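Local coordinates for protein dihydrodipicolinate synthase (Bacillus anthracis, PDB 1XKY) that probably catalyses the condensation of pyruvate with aspartate semialdehyde on the diaminopimelate route to lysine, as a tetrameric TIM-barrel lyase, at residues P23-I26 and N27-D31; S90-T93 and H94-I97; A230-A234 and G235-K239; P283-E286 and E287-V290. All coordinates share one frame; numbering follows the deposited sequence.

In the fold
The chain closes eight parallel strands into a TIM barrel, and all four contacts are local turns or helix ends outside those strands. In order along the chain, contact 1 lies in the loop between strand 16-19 and helix 32-44, contact 2 starts helix 93-105, contact 3 joins helices 218-234 and 237-253, and contact 4 starts helix 286-297. Contacts 1 and 4 are the closest pair, with centres 20 Å apart and nearest atoms about 10 Å apart. Contact 3 lies across the chain's centre from contacts 1 and 2, at 40 and 42 Å between centres. Contacts 2 and 3 meet different neighbouring subunits, so the region of each forms part of a subunit interface.

Contact 1: residues P23-I26 and N27-D31; sequences PFDI and NGNID
D25 OD1 is gripped by the backbone N-H groups of N27, inside the turn that D25 opens, and N29, just after it. N29 N donates to D25 OD1 over 2.9 Å, arriving from above the carboxylate plane, and N27 N adds a weak bond to the same oxygen at 2.8 Å. The carboxylate can fold over the turn because CG of D25 sits between its own backbone N and carbonyl carbon (chi1 68°). A water bridges D25 OD2 and N29 OD1; the D25 and N29 side chains run side by side, their carboxylate and amide planes 76° apart, with the water joining their ends. Residues D25 to G28 form a type I beta turn, closed by G28 N donating to D25 O at 2.9 Å, and the positive phi of G28 suits a glycine. Beyond the turn the two arms come back together like a short hairpin, with a single beta bridge between F24 and I30. D25 N donates to N29 O at 2.7 Å, nearly along the C=O axis, and D31 N reaches P23 O at 2.9 Å in an almost straight bond (174°). The F24 ring has N29 O and I30 N near its plane at the edge, while CE2 touches I30 CG1 at 4.2 Å. R278 makes a cation-pi contact with this ring and also donates to G28 O, tying the turn to the C-terminal part of the chain. D31 is the N-cap of helix 32-44: its CB packs against the F24-D25 backbone, while OD1 accepts from K34 N.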
ATOM      1  N   PRO A  23       9.420 -22.504 -24.178  1.00 15.14           N
ATOM      2  CA  PRO A  23       9.241 -23.947 -24.000  1.00 15.45           C
ATOM      3  C   PRO A  23      10.507 -24.669 -23.531  1.00 15.73           C
ATOM      4  O   PRO A  23      11.596 -24.421 -24.060  1.00 15.45           O
ATOM      5  CB  PRO A  23       8.830 -24.433 -25.403  1.00 15.43           C
ATOM      6  CG  PRO A  23       8.275 -23.234 -26.075  1.00 15.41           C
ATOM      7  CD  PRO A  23       9.069 -22.079 -25.549  1.00 14.61           C
ATOM      8  N   PHE A  24      10.347 -25.545 -22.541  1.00 16.67           N
ATOM      9  CA  PHE A  24      11.433 -26.398 -22.059  1.00 17.44           C
ATOM     10  C   PHE A  24      11.109 -27.869 -22.287  1.00 18.49           C
ATOM     11  O   PHE A  24       9.939 -28.292 -22.243  1.00 18.75           O
ATOM     12  CB  PHE A  24      11.717 -26.181 -20.563  1.00 17.43           C
ATOM     13  CG  PHE A  24      12.155 -24.778 -20.203  1.00 16.31           C
ATOM     14  CD1 PHE A  24      11.589 -24.121 -19.113  1.00 15.96           C
ATOM     15  CD2 PHE A  24      13.131 -24.116 -20.938  1.00 16.97           C
ATOM     16  CE1 PHE A  24      11.985 -22.825 -18.765  1.00 14.28           C
ATOM     17  CE2 PHE A  24      13.539 -22.819 -20.588  1.00 14.77           C
ATOM     18  CZ  PHE A  24      12.964 -22.181 -19.505  1.00 14.79           C
ATOM     19  N   ASP A  25      12.160 -28.648 -22.518  1.00 19.36           N
ATOM     20  CA  ASP A  25      12.031 -30.083 -22.645  1.00 20.16           C
ATOM     21  C   ASP A  25      11.998 -30.714 -21.247  1.00 21.12           C
ATOM     22  O   ASP A  25      11.986 -30.000 -20.224  1.00 20.86           O
ATOM     23  CB  ASP A  25      13.146 -30.659 -23.541  1.00 19.89           C
ATOM     24  CG  ASP A  25      14.529 -30.565 -22.931  1.00 20.43           C
ATOM     25  OD1 ASP A  25      14.674 -30.388 -21.697  1.00 18.92           O
ATOM     26  OD2 ASP A  25      15.491 -30.690 -23.712  1.00 20.64           O
ATOM     27  N   ILE A  26      11.977 -32.042 -21.208  1.00 22.08           N
ATOM     28  CA  ILE A  26      11.829 -32.768 -19.954  1.00 23.09           C
ATOM     29  C   ILE A  26      13.026 -32.548 -19.021  1.00 23.12           C
ATOM     30  O   ILE A  26      12.893 -32.654 -17.813  1.00 23.77           O
ATOM     31  CB  ILE A  26      11.566 -34.283 -20.203  1.00 23.63           C
ATOM     32  CG1 ILE A  26      11.016 -34.971 -18.944  1.00 24.95           C
ATOM     33  CG2 ILE A  26      12.834 -34.984 -20.692  1.00 24.26           C
ATOM     34  CD1 ILE A  26       9.770 -34.335 -18.363  1.00 25.98           C
ATOM     35  N   ASN A  27      14.179 -32.203 -19.581  1.00 23.02           N
ATOM     36  CA  ASN A  27      15.361 -31.877 -18.787  1.00 23.09           C
ATOM     37  C   ASN A  27      15.469 -30.397 -18.430  1.00 22.63           C
ATOM     38  O   ASN A  27      16.478 -29.964 -17.881  1.00 23.21           O
ATOM     39  CB  ASN A  27      16.617 -32.318 -19.536  1.00 23.39           C
ATOM     40  CG  ASN A  27      16.629 -33.803 -19.816  1.00 24.39           C
ATOM     41  OD1 ASN A  27      16.972 -34.233 -20.917  1.00 27.32           O
ATOM     42  ND2 ASN A  27      16.241 -34.597 -18.828  1.00 25.70           N
ATOM     43  N   GLY A  28      14.433 -29.628 -18.742  1.00 22.08           N
ATOM     44  CA  GLY A  28      14.420 -28.195 -18.478  1.00 21.73           C
ATOM     45  C   GLY A  28      15.227 -27.354 -19.447  1.00 21.28           C
ATOM     46  O   GLY A  28      15.362 -26.149 -19.244  1.00 20.59           O
ATOM     47  N   ASN A  29      15.774 -27.971 -20.493  1.00 20.94           N
ATOM     48  CA  ASN A  29      16.496 -27.221 -21.518  1.00 20.56           C
ATOM     49  C   ASN A  29      15.513 -26.658 -22.528  1.00 19.84           C
ATOM     50  O   ASN A  29      14.407 -27.175 -22.669  1.00 19.58           O
ATOM     51  CB  ASN A  29      17.525 -28.108 -22.228  1.00 21.22           C
ATOM     52  CG  ASN A  29      18.600 -28.623 -21.289  1.00 22.17           C
ATOM     53  OD1 ASN A  29      18.871 -29.822 -21.239  1.00 24.67           O
ATOM     54  ND2 ASN A  29      19.207 -27.719 -20.529  1.00 23.87           N
ATOM     55  N   ILE A  30      15.923 -25.606 -23.231  1.00 18.90           N
ATOM     56  CA  ILE A  30      15.083 -25.011 -24.268  1.00 18.59           C
ATOM     57  C   ILE A  30      14.695 -26.059 -25.320  1.00 18.39           C
ATOM     58  O   ILE A  30      15.560 -26.743 -25.872  1.00 18.59           O
ATOM     59  CB  ILE A  30      15.771 -23.808 -24.968  1.00 18.58           C
ATOM     60  CG1 ILE A  30      15.975 -22.656 -23.971  1.00 18.13           C
ATOM     61  CG2 ILE A  30      14.932 -23.344 -26.171  1.00 18.48           C
ATOM     62  CD1 ILE A  30      16.753 -21.463 -24.518  1.00 18.30           C
ATOM     63  N   ASP A  31      13.395 -26.171 -25.589  1.00 17.77           N
ATOM     64  CA  ASP A  31      12.898 -27.060 -26.632  1.00 17.62           C
ATOM     65  C   ASP A  31      12.608 -26.249 -27.888  1.00 16.95           C
ATOM     66  O   ASP A  31      11.585 -25.563 -27.980  1.00 16.43           O
ATOM     67  CB  ASP A  31      11.646 -27.794 -26.165  1.00 18.07           C
ATOM     68  CG  ASP A  31      11.308 -28.977 -27.049  1.00 19.14           C
ATOM     69  OD1 ASP A  31      11.245 -28.809 -28.286  1.00 18.01           O
ATOM     70  OD2 ASP A  31      11.111 -30.070 -26.493  1.00 20.88           O
TER
HETATM   71  O   HOH W   1      17.833 -31.734 -22.947  1.00 29.56           O

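Contact 2: residues S90-T93 and H94-I97; sequences SNNT and HASI
S96 OG stands between two backbone groups of the preceding loop, accepting from S90 N at 2.8 Å in a nearly straight bond and donating to N92 O at 2.8 Å. The hydroxyl thus ties the start of the loop to the carbonyl of the N-cap residue. N92 O receives a second proton from S96 N at 2.9 Å, tilted little from the carbonyl plane, whereas the hydroxyl comes from well above it. With its OG beside the backbone N (chi1 -63°), S96 can hand both of its donors to this one carbonyl. Next to it N92 caps helix 93-105: OD1 accepts from A95 N at 3.0 Å, a straight bond (177°) whose donor lies above the amide plane. CG of N92 points away from its own backbone N (chi1 175°), which swings the amide forward over the first turn and lays N92 CG 3.6 Å from A95 CB. I97 N to T93 O continues the i to i-4 pattern that S96 N to N92 O opens. In the next shell, N92 N makes a weak bond to S90 OG within the loop, and T93 OG1 is hydrogen-bonded to H129 ND1 of helix 123-135, whose H129 and I133 also pack on S96. N92 ND2 makes a weak hydrogen bond to P60 O of a neighbouring subunit, and T93 packs on L279 of that subunit. One amide therefore serves both the helix cap and the subunit interface: the N92 side chain takes the N-H of A95, and the N92 backbone carbonyl takes the N-H and the hydroxyl of S96.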
ATOM      1  N   SER A  90      18.402  -5.673 -18.212  1.00 15.43           N
ATOM      2  CA  SER A  90      18.453  -6.164 -16.837  1.00 15.32           C
ATOM      3  C   SER A  90      18.623  -4.964 -15.891  1.00 15.02           C
ATOM      4  O   SER A  90      18.410  -3.815 -16.290  1.00 15.66           O
ATOM      5  CB  SER A  90      19.577  -7.203 -16.675  1.00 15.12           C
ATOM      6  OG  SER A  90      20.866  -6.654 -16.890  1.00 14.78           O
ATOM      7  N   ASN A  91      18.989  -5.235 -14.644  1.00 14.77           N
ATOM      8  CA  ASN A  91      19.286  -4.194 -13.660  1.00 14.72           C
ATOM      9  C   ASN A  91      20.769  -3.784 -13.614  1.00 14.79           C
ATOM     10  O   ASN A  91      21.201  -3.073 -12.696  1.00 14.63           O
ATOM     11  CB  ASN A  91      18.773  -4.610 -12.270  1.00 14.41           C
ATOM     12  CG  ASN A  91      19.508  -5.811 -11.681  1.00 14.30           C
ATOM     13  OD1 ASN A  91      19.249  -6.191 -10.531  1.00 17.43           O
ATOM     14  ND2 ASN A  91      20.420  -6.411 -12.444  1.00 11.91           N
ATOM     15  N   ASN A  92      21.524  -4.242 -14.614  1.00 14.93           N
ATOM     16  CA  ASN A  92      22.947  -3.957 -14.792  1.00 15.06           C
ATOM     17  C   ASN A  92      23.110  -3.319 -16.175  1.00 15.07           C
ATOM     18  O   ASN A  92      22.890  -3.971 -17.205  1.00 14.45           O
ATOM     19  CB  ASN A  92      23.743  -5.269 -14.683  1.00 15.21           C
ATOM     20  CG  ASN A  92      25.241  -5.109 -14.975  1.00 15.17           C
ATOM     21  OD1 ASN A  92      25.663  -4.208 -15.686  1.00 15.11           O
ATOM     22  ND2 ASN A  92      26.041  -6.027 -14.448  1.00 14.34           N
ATOM     23  N   THR A  93      23.490  -2.045 -16.204  1.00 14.98           N
ATOM     24  CA  THR A  93      23.534  -1.290 -17.469  1.00 15.20           C
ATOM     25  C   THR A  93      24.573  -1.847 -18.458  1.00 15.58           C
ATOM     26  O   THR A  93      24.280  -2.037 -19.646  1.00 14.31           O
ATOM     27  CB  THR A  93      23.799   0.222 -17.215  1.00 15.46           C
ATOM     28  OG1 THR A  93      22.880   0.716 -16.225  1.00 15.06           O
ATOM     29  CG2 THR A  93      23.621   1.023 -18.491  1.00 15.85           C
ATOM     30  N   HIS A  94      25.773  -2.132 -17.951  1.00 15.82           N
ATOM     31  CA  HIS A  94      26.848  -2.689 -18.776  1.00 16.04           C
ATOM     32  C   HIS A  94      26.429  -4.024 -19.410  1.00 15.77           C
ATOM     33  O   HIS A  94      26.592  -4.225 -20.616  1.00 15.29           O
ATOM     34  CB  HIS A  94      28.120  -2.869 -17.937  1.00 16.44           C
ATOM     35  CG  HIS A  94      29.306  -3.322 -18.729  1.00 18.06           C
ATOM     36  ND1 HIS A  94      30.115  -2.448 -19.425  1.00 20.36           N
ATOM     37  CD2 HIS A  94      29.815  -4.557 -18.942  1.00 20.44           C
ATOM     38  CE1 HIS A  94      31.073  -3.127 -20.029  1.00 20.58           C
ATOM     39  NE2 HIS A  94      30.911  -4.409 -19.756  1.00 20.33           N
ATOM     40  N   ALA A  95      25.876  -4.921 -18.598  1.00 15.20           N
ATOM     41  CA  ALA A  95      25.413  -6.215 -19.095  1.00 15.40           C
ATOM     42  C   ALA A  95      24.284  -6.041 -20.111  1.00 15.66           C
ATOM     43  O   ALA A  95      24.224  -6.774 -21.095  1.00 15.44           O
ATOM     44  CB  ALA A  95      24.970  -7.113 -17.944  1.00 15.30           C
ATOM     45  N   SER A  96      23.415  -5.059 -19.876  1.00 15.75           N
ATOM     46  CA  SER A  96      22.283  -4.790 -20.767  1.00 16.09           C
ATOM     47  C   SER A  96      22.747  -4.330 -22.150  1.00 16.54           C
ATOM     48  O   SER A  96      22.179  -4.744 -23.164  1.00 16.78           O
ATOM     49  CB  SER A  96      21.325  -3.765 -20.145  1.00 16.32           C
ATOM     50  OG  SER A  96      20.752  -4.244 -18.939  1.00 15.44           O
ATOM     51  N   ILE A  97      23.771  -3.483 -22.189  1.00 17.31           N
ATOM     52  CA  ILE A  97      24.416  -3.095 -23.450  1.00 17.86           C
ATOM     53  C   ILE A  97      25.002  -4.322 -24.173  1.00 18.19           C
ATOM     54  O   ILE A  97      24.770  -4.512 -25.363  1.00 17.81           O
ATOM     55  CB  ILE A  97      25.500  -2.009 -23.217  1.00 17.96           C
ATOM     56  CG1 ILE A  97      24.822  -0.665 -22.903  1.00 18.15           C
ATOM     57  CG2 ILE A  97      26.430  -1.890 -24.429  1.00 17.96           C
ATOM     58  CD1 ILE A  97      25.737   0.388 -22.305  1.00 17.83           C
TER

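Contact 3: residues A230-A234 and G235-K239; sequences AAFQA and GEFKK
F232 and F237 flank a Schellman motif, the turn that ends helix 218-234 and sends the chain into helix 237-253. Their rings form an offset edge-to-face pair: the edge of F237 points to the face of F232, with centroids 5.8 Å apart and planes at 63°. CE1 of F237 meets CE1 of F232 at 4.0 Å. F232 swings its ring away from its own backbone N (chi1 -174°), whereas F237 keeps its CG beside the N (chi1 -56°), and the two different rotations bring the rings together across the turn. The same two residues also meet their counterparts in another subunit: F237 stacks on F232 of that chain, and F232 meets its F237. In the turn itself, G235 at positive phi lets the backbone double back: E236 N donates to A231 O at 2.9 Å, and G235 N bonds to F232 O at 2.9 Å. E236 then starts the next helix as its N-cap, its carboxylate taking weak bonds from K238 N and K239 N, while K239 NZ forms a salt bridge with E227. On one face of the F237 ring lies G235 O, 3.6 Å above the plane and displaced toward the rim.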
ATOM      1  N   ALA A 230     -11.337  -5.440 -32.510  1.00 16.03           N
ATOM      2  CA  ALA A 230     -12.045  -5.068 -33.740  1.00 15.98           C
ATOM      3  C   ALA A 230     -13.426  -4.474 -33.415  1.00 15.90           C
ATOM      4  O   ALA A 230     -13.814  -3.441 -33.962  1.00 16.39           O
ATOM      5  CB  ALA A 230     -12.187  -6.268 -34.643  1.00 15.89           C
ATOM      6  N   ALA A 231     -14.150  -5.131 -32.516  1.00 16.19           N
ATOM      7  CA  ALA A 231     -15.441  -4.638 -32.045  1.00 16.47           C
ATOM      8  C   ALA A 231     -15.313  -3.272 -31.376  1.00 17.05           C
ATOM      9  O   ALA A 231     -16.107  -2.361 -31.636  1.00 16.59           O
ATOM     10  CB  ALA A 231     -16.066  -5.633 -31.091  1.00 16.25           C
ATOM     11  N   PHE A 232     -14.320  -3.135 -30.504  1.00 17.73           N
ATOM     12  CA  PHE A 232     -14.069  -1.867 -29.833  1.00 18.38           C
ATOM     13  C   PHE A 232     -13.771  -0.748 -30.823  1.00 18.30           C
ATOM     14  O   PHE A 232     -14.402   0.303 -30.788  1.00 18.80           O
ATOM     15  CB  PHE A 232     -12.906  -1.983 -28.854  1.00 18.62           C
ATOM     16  CG  PHE A 232     -12.704  -0.743 -28.043  1.00 21.00           C
ATOM     17  CD1 PHE A 232     -13.569  -0.443 -26.996  1.00 23.10           C
ATOM     18  CD2 PHE A 232     -11.696   0.149 -28.353  1.00 22.97           C
ATOM     19  CE1 PHE A 232     -13.402   0.714 -26.250  1.00 23.79           C
ATOM     20  CE2 PHE A 232     -11.527   1.311 -27.613  1.00 23.95           C
ATOM     21  CZ  PHE A 232     -12.384   1.592 -26.566  1.00 23.70           C
ATOM     22  N   GLN A 233     -12.804  -0.980 -31.704  1.00 18.66           N
ATOM     23  CA  GLN A 233     -12.391   0.011 -32.697  1.00 19.04           C
ATOM     24  C   GLN A 233     -13.538   0.370 -33.639  1.00 18.82           C
ATOM     25  O   GLN A 233     -13.620   1.497 -34.112  1.00 19.42           O
ATOM     26  CB  GLN A 233     -11.162  -0.481 -33.485  1.00 19.21           C
ATOM     27  CG  GLN A 233      -9.853  -0.415 -32.682  1.00 21.41           C
ATOM     28  CD  GLN A 233      -8.639  -0.944 -33.439  1.00 23.62           C
ATOM     29  OE1 GLN A 233      -8.737  -1.878 -34.238  1.00 26.30           O
ATOM     30  NE2 GLN A 233      -7.484  -0.344 -33.185  1.00 25.66           N
ATOM     31  N   ALA A 234     -14.433  -0.584 -33.893  1.00 18.93           N
ATOM     32  CA  ALA A 234     -15.635  -0.326 -34.693  1.00 18.57           C
ATOM     33  C   ALA A 234     -16.664   0.520 -33.916  1.00 18.74           C
ATOM     34  O   ALA A 234     -17.470   1.244 -34.510  1.00 17.78           O
ATOM     35  CB  ALA A 234     -16.263  -1.638 -35.121  1.00 18.77           C
ATOM     36  N   GLY A 235     -16.630   0.417 -32.592  1.00 18.73           N
ATOM     37  CA  GLY A 235     -17.577   1.122 -31.730  1.00 18.90           C
ATOM     38  C   GLY A 235     -18.780   0.272 -31.347  1.00 18.82           C
ATOM     39  O   GLY A 235     -19.816   0.800 -30.962  1.00 18.64           O
ATOM     40  N   GLU A 236     -18.649  -1.046 -31.454  1.00 18.98           N
ATOM     41  CA  GLU A 236     -19.680  -1.959 -30.971  1.00 19.11           C
ATOM     42  C   GLU A 236     -19.315  -2.350 -29.540  1.00 19.72           C
ATOM     43  O   GLU A 236     -18.714  -3.392 -29.293  1.00 19.42           O
ATOM     44  CB  GLU A 236     -19.804  -3.183 -31.892  1.00 19.37           C
ATOM     45  CG  GLU A 236     -21.212  -3.766 -32.002  1.00 18.58           C
ATOM     46  CD  GLU A 236     -21.703  -4.387 -30.717  1.00 18.69           C
ATOM     47  OE1 GLU A 236     -21.934  -5.591 -30.640  1.00 19.65           O
ATOM     48  OE2 GLU A 236     -21.873  -3.566 -29.695  1.00 19.30           O
ATOM     49  N   PHE A 237     -19.699  -1.502 -28.591  1.00 20.44           N
ATOM     50  CA  PHE A 237     -19.204  -1.633 -27.214  1.00 21.16           C
ATOM     51  C   PHE A 237     -19.829  -2.796 -26.445  1.00 21.50           C
ATOM     52  O   PHE A 237     -19.226  -3.318 -25.510  1.00 21.49           O
ATOM     53  CB  PHE A 237     -19.365  -0.314 -26.456  1.00 21.35           C
ATOM     54  CG  PHE A 237     -18.701   0.848 -27.135  1.00 21.78           C
ATOM     55  CD1 PHE A 237     -17.342   0.822 -27.409  1.00 21.64           C
ATOM     56  CD2 PHE A 237     -19.437   1.950 -27.540  1.00 21.95           C
ATOM     57  CE1 PHE A 237     -16.728   1.883 -28.052  1.00 22.40           C
ATOM     58  CE2 PHE A 237     -18.825   3.018 -28.179  1.00 21.87           C
ATOM     59  CZ  PHE A 237     -17.473   2.985 -28.438  1.00 21.66           C
ATOM     60  N   LYS A 238     -21.024  -3.212 -26.844  1.00 21.90           N
ATOM     61  CA  LYS A 238     -21.697  -4.319 -26.168  1.00 22.85           C
ATOM     62  C   LYS A 238     -20.915  -5.621 -26.332  1.00 22.39           C
ATOM     63  O   LYS A 238     -20.594  -6.284 -25.345  1.00 22.04           O
ATOM     64  CB  LYS A 238     -23.134  -4.479 -26.673  1.00 23.19           C
ATOM     65  CG  LYS A 238     -24.009  -3.242 -26.394  1.00 26.31           C
ATOM     66  CD  LYS A 238     -24.707  -3.309 -25.042  1.00 29.46           C
ATOM     67  CE  LYS A 238     -26.190  -3.647 -25.205  1.00 31.57           C
ATOM     68  NZ  LYS A 238     -26.942  -2.491 -25.781  1.00 32.95           N
ATOM     69  N   LYS A 239     -20.604  -5.982 -27.575  1.00 21.95           N
ATOM     70  CA  LYS A 239     -19.765  -7.154 -27.824  1.00 21.81           C
ATOM     71  C   LYS A 239     -18.341  -6.974 -27.267  1.00 21.32           C
ATOM     72  O   LYS A 239     -17.783  -7.904 -26.694  1.00 21.11           O
ATOM     73  CB  LYS A 239     -19.697  -7.508 -29.315  1.00 21.66           C
ATOM     74  CG  LYS A 239     -19.031  -8.868 -29.549  1.00 22.46           C
ATOM     75  CD  LYS A 239     -18.953  -9.266 -30.994  1.00 22.03           C
ATOM     76  CE  LYS A 239     -18.380 -10.675 -31.125  1.00 22.49           C
ATOM     77  NZ  LYS A 239     -18.540 -11.239 -32.503  1.00 20.44           N
TER

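Contact 4: residues P283-E286 and E287-V290; sequences PLTE and EERV
T285 and E288 exchange side-chain-to-backbone hydrogen bonds in a capping box at the start of helix 286-297. E288 N donates to T285 OG1 at 3.0 Å, and T285 N donates to E288 OE1 at 2.8 Å, both nearly straight at 167°. The second bond meets the carboxylate on its anti side and close to its plane. At chi1 64° T285 tucks OG1 back over its own backbone, facing E288 N. A water donates to both P283 O and E288 OE1, so this oxygen is held from two sources, backbone and solvent. Main-chain helical bonds follow, R289 N to T285 O and V290 N to E286 O.

A salt bridge joins E286 and R289, whose side chains lie alongside each other. R289 NH2 donates to E286 OE1 at 3.2 Å, in the guanidinium plane and on the syn side though well out of the carboxylate plane, while NE adds weak bonds to both carboxylate oxygens; the two flat groups are turned 37° apart. Acidic side chains near the positive end of the helix dipole would probably favour this helix start.

Apolar contact comes from L284, whose CG rests on E288 CB at 3.7 Å. L284 also packs on T261 and T265 of helix 261-269, and R289 on M269, setting the start of helix 286-297 against that preceding helix.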
ATOM      1  N   PRO A 283       6.056 -26.297 -10.822  1.00 17.08           N
ATOM      2  CA  PRO A 283       4.803 -26.727 -11.440  1.00 17.24           C
ATOM      3  C   PRO A 283       3.594 -26.435 -10.554  1.00 17.15           C
ATOM      4  O   PRO A 283       3.715 -26.403  -9.334  1.00 16.98           O
ATOM      5  CB  PRO A 283       4.968 -28.247 -11.577  1.00 17.19           C
ATOM      6  CG  PRO A 283       6.397 -28.508 -11.464  1.00 17.56           C
ATOM      7  CD  PRO A 283       7.015 -27.406 -10.683  1.00 17.13           C
ATOM      8  N   LEU A 284       2.443 -26.235 -11.180  1.00 17.65           N
ATOM      9  CA  LEU A 284       1.178 -26.141 -10.462  1.00 18.39           C
ATOM     10  C   LEU A 284       0.951 -27.407  -9.641  1.00 18.80           C
ATOM     11  O   LEU A 284       1.284 -28.507 -10.086  1.00 19.03           O
ATOM     12  CB  LEU A 284       0.018 -25.975 -11.450  1.00 18.54           C
ATOM     13  CG  LEU A 284      -0.515 -24.581 -11.776  1.00 19.12           C
ATOM     14  CD1 LEU A 284       0.572 -23.604 -11.995  1.00 20.49           C
ATOM     15  CD2 LEU A 284      -1.427 -24.657 -12.994  1.00 19.86           C
ATOM     16  N   THR A 285       0.391 -27.255  -8.445  1.00 19.54           N
ATOM     17  CA  THR A 285      -0.101 -28.404  -7.703  1.00 19.98           C
ATOM     18  C   THR A 285      -1.298 -28.961  -8.450  1.00 20.31           C
ATOM     19  O   THR A 285      -1.834 -28.314  -9.359  1.00 19.92           O
ATOM     20  CB  THR A 285      -0.522 -28.057  -6.254  1.00 20.08           C
ATOM     21  OG1 THR A 285      -1.626 -27.146  -6.260  1.00 19.61           O
ATOM     22  CG2 THR A 285       0.630 -27.453  -5.499  1.00 20.68           C
ATOM     23  N   GLU A 286      -1.714 -30.163  -8.068  1.00 20.77           N
ATOM     24  CA  GLU A 286      -2.902 -30.774  -8.638  1.00 21.29           C
ATOM     25  C   GLU A 286      -4.128 -29.909  -8.369  1.00 20.89           C
ATOM     26  O   GLU A 286      -5.019 -29.818  -9.203  1.00 21.09           O
ATOM     27  CB  GLU A 286      -3.113 -32.183  -8.071  1.00 21.96           C
ATOM     28  CG  GLU A 286      -4.361 -32.897  -8.603  1.00 23.95           C
ATOM     29  CD  GLU A 286      -4.308 -33.189 -10.101  1.00 28.00           C
ATOM     30  OE1 GLU A 286      -5.377 -33.460 -10.689  1.00 29.57           O
ATOM     31  OE2 GLU A 286      -3.207 -33.154 -10.696  1.00 30.98           O
ATOM     32  N   GLU A 287      -4.158 -29.271  -7.207  1.00 20.99           N
ATOM     33  CA  GLU A 287      -5.265 -28.389  -6.828  1.00 20.97           C
ATOM     34  C   GLU A 287      -5.293 -27.125  -7.696  1.00 20.36           C
ATOM     35  O   GLU A 287      -6.354 -26.718  -8.179  1.00 19.55           O
ATOM     36  CB  GLU A 287      -5.172 -28.019  -5.339  1.00 21.22           C
ATOM     37  CG  GLU A 287      -5.387 -29.203  -4.374  1.00 21.73           C
ATOM     38  CD  GLU A 287      -4.188 -30.156  -4.242  1.00 23.22           C
ATOM     39  OE1 GLU A 287      -3.061 -29.829  -4.694  1.00 23.21           O
ATOM     40  OE2 GLU A 287      -4.378 -31.252  -3.670  1.00 22.85           O
ATOM     41  N   GLU A 288      -4.123 -26.519  -7.894  1.00 20.11           N
ATOM     42  CA  GLU A 288      -3.988 -25.356  -8.788  1.00 20.19           C
ATOM     43  C   GLU A 288      -4.351 -25.701 -10.235  1.00 20.34           C
ATOM     44  O   GLU A 288      -4.971 -24.905 -10.933  1.00 20.08           O
ATOM     45  CB  GLU A 288      -2.566 -24.792  -8.721  1.00 20.00           C
ATOM     46  CG  GLU A 288      -2.253 -24.122  -7.407  1.00 19.35           C
ATOM     47  CD  GLU A 288      -0.791 -23.794  -7.232  1.00 18.87           C
ATOM     48  OE1 GLU A 288       0.080 -24.571  -7.711  1.00 18.33           O
ATOM     49  OE2 GLU A 288      -0.518 -22.760  -6.591  1.00 16.58           O
ATOM     50  N   ARG A 289      -3.967 -26.899 -10.660  1.00 20.87           N
ATOM     51  CA  ARG A 289      -4.268 -27.402 -12.001  1.00 21.65           C
ATOM     52  C   ARG A 289      -5.776 -27.572 -12.226  1.00 21.46           C
ATOM     53  O   ARG A 289      -6.309 -27.146 -13.247  1.00 21.14           O
ATOM     54  CB  ARG A 289      -3.544 -28.736 -12.224  1.00 22.04           C
ATOM     55  CG  ARG A 289      -3.456 -29.175 -13.665  1.00 24.57           C
ATOM     56  CD  ARG A 289      -3.188 -30.661 -13.774  1.00 27.33           C
ATOM     57  NE  ARG A 289      -4.342 -31.429 -13.298  1.00 30.78           N
ATOM     58  CZ  ARG A 289      -5.459 -31.651 -13.994  1.00 32.79           C
ATOM     59  NH1 ARG A 289      -5.613 -31.173 -15.228  1.00 34.66           N
ATOM     60  NH2 ARG A 289      -6.441 -32.355 -13.446  1.00 33.94           N
ATOM     61  N   VAL A 290      -6.452 -28.202 -11.265  1.00 21.68           N
ATOM     62  CA  VAL A 290      -7.913 -28.357 -11.297  1.00 21.55           C
ATOM     63  C   VAL A 290      -8.633 -26.994 -11.317  1.00 20.92           C
ATOM     64  O   VAL A 290      -9.597 -26.798 -12.059  1.00 20.68           O
ATOM     65  CB  VAL A 290      -8.406 -29.218 -10.094  1.00 21.86           C
ATOM     66  CG1 VAL A 290      -9.924 -29.157  -9.950  1.00 22.40           C
ATOM     67  CG2 VAL A 290      -7.959 -30.668 -10.255  1.00 22.55           C
TER
HETATM   68  O   HOH W   2       2.756 -24.715  -7.410  1.00 15.83           O